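PDB 5Y6H: flagellar brake protein YcgR from Escherichia coli K-12, which acts as a c-di-GMP-dependent flagellar brake, binding components of the flagellar motor and slowing it, its N-terminal domain, the part in this crystal, being involved in FliG binding. Local coordinates for residues F84-L89 against I101-P105. Residues are numbered along the deposited sequence.
Sequences FTVEQL and ITVPP
The ring of Phe84 meets the pyrrolidine of Pro105 in an apolar contact, Phe84 CD1 lying 3.4 Å from Pro105 CG; with chi1 59° (p) and chi2 98° the ring turns into the interior, where a rigid, apolar proline is a fitting neighbour. The segments run roughly antiparallel, their end-to-end directions 149° apart, yet no backbone hydrogen bond joins them. Residues 84-86 are extended and end a strand, Glu87 breaks the run at phi/psi -92/-19, and 88-89 return to extended angles; opposite, strand residues 101-102 lead into an extended Val103-Pro104-Pro105 loop, whose prolines lack an amide hydrogen. In register, Leu89 CA lies 5.1 Å from Thr102 CA and Val86 CA 6.0 Å from Pro105 CA.

Thr102 makes the one polar link. With chi1 -167° (t), Thr102 OG1 donates a 2.8 Å hydrogen bond to Gln88 O, so a buried hydroxyl is satisfied by a carbonyl of the turn. Thr102 CB packs 3.5 Å from Leu89 CD2, the methyl Thr102 CG2 3.9 Å from the same atom. Val86 CB approaches Thr102 OG1 at 3.6 Å, and its branched side chain fits both the strand and the interior. A weak CA-H...O contact, Leu89 CA to Ile101 O at 3.5 Å, accompanies this close approach.

Although four strands separate 80-86 from 97-102 in sheet order, the curl of the antiparallel PilZN sheet brings their ends together across its interior, consistent with a barrel-like fold: Phe84 and Val86 pair with strand 71-77, Thr102 with Leu51 of strand 50-54, and helix 13-26 brings Leu20 onto Phe84 and Val16 onto Pro105.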
loop_
_atom_site.group_PDB
_atom_site.type_symbol
_atom_site.label_atom_id
_atom_site.label_comp_id
_atom_site.label_asym_id
_atom_site.label_seq_id
_atom_site.Cartn_x
_atom_site.Cartn_y
_atom_site.Cartn_z
ATOM N N PHE A 84 -1.935 -6.072 -2.163
ATOM C CA PHE A 84 -1.448 -5.794 -3.508
ATOM C C PHE A 84 0.060 -5.600 -3.440
ATOM O O PHE A 84 0.639 -5.442 -2.363
ATOM C CB PHE A 84 -2.153 -4.582 -4.135
ATOM C CG PHE A 84 -1.999 -3.296 -3.360
ATOM C CD1 PHE A 84 -1.038 -2.365 -3.725
ATOM C CD2 PHE A 84 -2.838 -3.005 -2.295
ATOM C CE1 PHE A 84 -0.908 -1.173 -3.034
ATOM C CE2 PHE A 84 -2.706 -1.814 -1.595
ATOM C CZ PHE A 84 -1.740 -0.900 -1.966
ATOM N N THR A 85 0.694 -5.637 -4.609
ATOM C CA THR A 85 2.140 -5.520 -4.716
ATOM C C THR A 85 2.484 -4.396 -5.680
ATOM O O THR A 85 1.857 -4.257 -6.734
ATOM C CB THR A 85 2.773 -6.838 -5.195
ATOM O OG1 THR A 85 2.462 -7.881 -4.263
ATOM C CG2 THR A 85 4.284 -6.710 -5.311
ATOM N N VAL A 86 3.472 -3.584 -5.304
ATOM C CA VAL A 86 4.005 -2.543 -6.171
ATOM C C VAL A 86 5.473 -2.848 -6.441
ATOM O O VAL A 86 6.141 -3.558 -5.684
ATOM C CB VAL A 86 3.838 -1.136 -5.565
ATOM C CG1 VAL A 86 2.361 -0.809 -5.378
ATOM C CG2 VAL A 86 4.579 -1.047 -4.247
ATOM N N GLU A 87 5.977 -2.300 -7.544
ATOM C CA GLU A 87 7.326 -2.628 -7.986
ATOM C C GLU A 87 8.384 -1.675 -7.456
ATOM O O GLU A 87 9.567 -2.035 -7.438
ATOM C CB GLU A 87 7.390 -2.648 -9.517
ATOM C CG GLU A 87 6.480 -3.685 -10.156
ATOM C CD GLU A 87 6.740 -3.849 -11.639
ATOM O OE1 GLU A 87 7.795 -3.377 -12.112
ATOM O OE2 GLU A 87 5.891 -4.452 -12.330
ATOM N N GLN A 88 7.994 -0.481 -7.018
ATOM C CA GLN A 88 8.963 0.535 -6.638
ATOM C C GLN A 88 8.286 1.579 -5.761
ATOM O O GLN A 88 7.135 1.952 -6.006
ATOM C CB GLN A 88 9.576 1.192 -7.881
ATOM C CG GLN A 88 10.296 2.505 -7.634
ATOM C CD GLN A 88 11.339 2.801 -8.694
ATOM O OE1 GLN A 88 11.479 2.058 -9.668
ATOM N NE2 GLN A 88 12.078 3.888 -8.511
ATOM N N LEU A 89 9.002 2.026 -4.733
ATOM C CA LEU A 89 8.647 3.220 -3.986
ATOM C C LEU A 89 9.776 4.231 -4.101
ATOM O O LEU A 89 10.953 3.860 -4.124
ATOM C CB LEU A 89 8.380 2.937 -2.506
ATOM C CG LEU A 89 7.551 1.727 -2.081
ATOM C CD1 LEU A 89 7.207 1.815 -0.604
ATOM C CD2 LEU A 89 6.295 1.650 -2.900
ATOM N N ILE A 101 6.121 7.388 -2.196
ATOM C CA ILE A 101 5.188 7.552 -3.304
ATOM C C ILE A 101 5.291 6.328 -4.204
ATOM O O ILE A 101 6.389 5.832 -4.478
ATOM C CB ILE A 101 5.438 8.851 -4.104
ATOM C CG1 ILE A 101 4.475 8.943 -5.292
ATOM C CG2 ILE A 101 6.885 8.947 -4.573
ATOM C CD1 ILE A 101 4.442 10.313 -5.954
ATOM N N THR A 102 4.138 5.829 -4.635
ATOM C CA THR A 102 4.071 4.773 -5.635
ATOM C C THR A 102 2.811 5.005 -6.463
ATOM O O THR A 102 2.156 6.046 -6.342
ATOM C CB THR A 102 4.136 3.394 -4.963
ATOM O OG1 THR A 102 4.362 2.382 -5.953
ATOM C CG2 THR A 102 2.860 3.089 -4.187
ATOM N N VAL A 103 2.479 4.054 -7.327
ATOM C CA VAL A 103 1.348 4.210 -8.240
ATOM C C VAL A 103 0.409 3.031 -8.027
ATOM O O VAL A 103 0.811 1.991 -7.477
ATOM C CB VAL A 103 1.810 4.329 -9.711
ATOM C CG1 VAL A 103 2.769 5.506 -9.867
ATOM C CG2 VAL A 103 2.448 3.040 -10.180
ATOM N N PRO A 104 -0.856 3.165 -8.425
ATOM C CA PRO A 104 -1.829 2.084 -8.205
ATOM C C PRO A 104 -1.392 0.795 -8.878
ATOM O O PRO A 104 -0.847 0.812 -9.992
ATOM C CB PRO A 104 -3.118 2.634 -8.836
ATOM C CG PRO A 104 -2.980 4.108 -8.739
ATOM C CD PRO A 104 -1.510 4.394 -8.918
ATOM N N PRO A 105 -1.615 -0.348 -8.222
ATOM C CA PRO A 105 -1.242 -1.618 -8.833
ATOM C C PRO A 105 -2.216 -1.982 -9.937
ATOM O O PRO A 105 -3.370 -1.525 -9.944
ATOM C CB PRO A 105 -1.336 -2.608 -7.657
ATOM C CG PRO A 105 -2.471 -2.040 -6.843
ATOM C CD PRO A 105 -2.291 -0.533 -6.926
#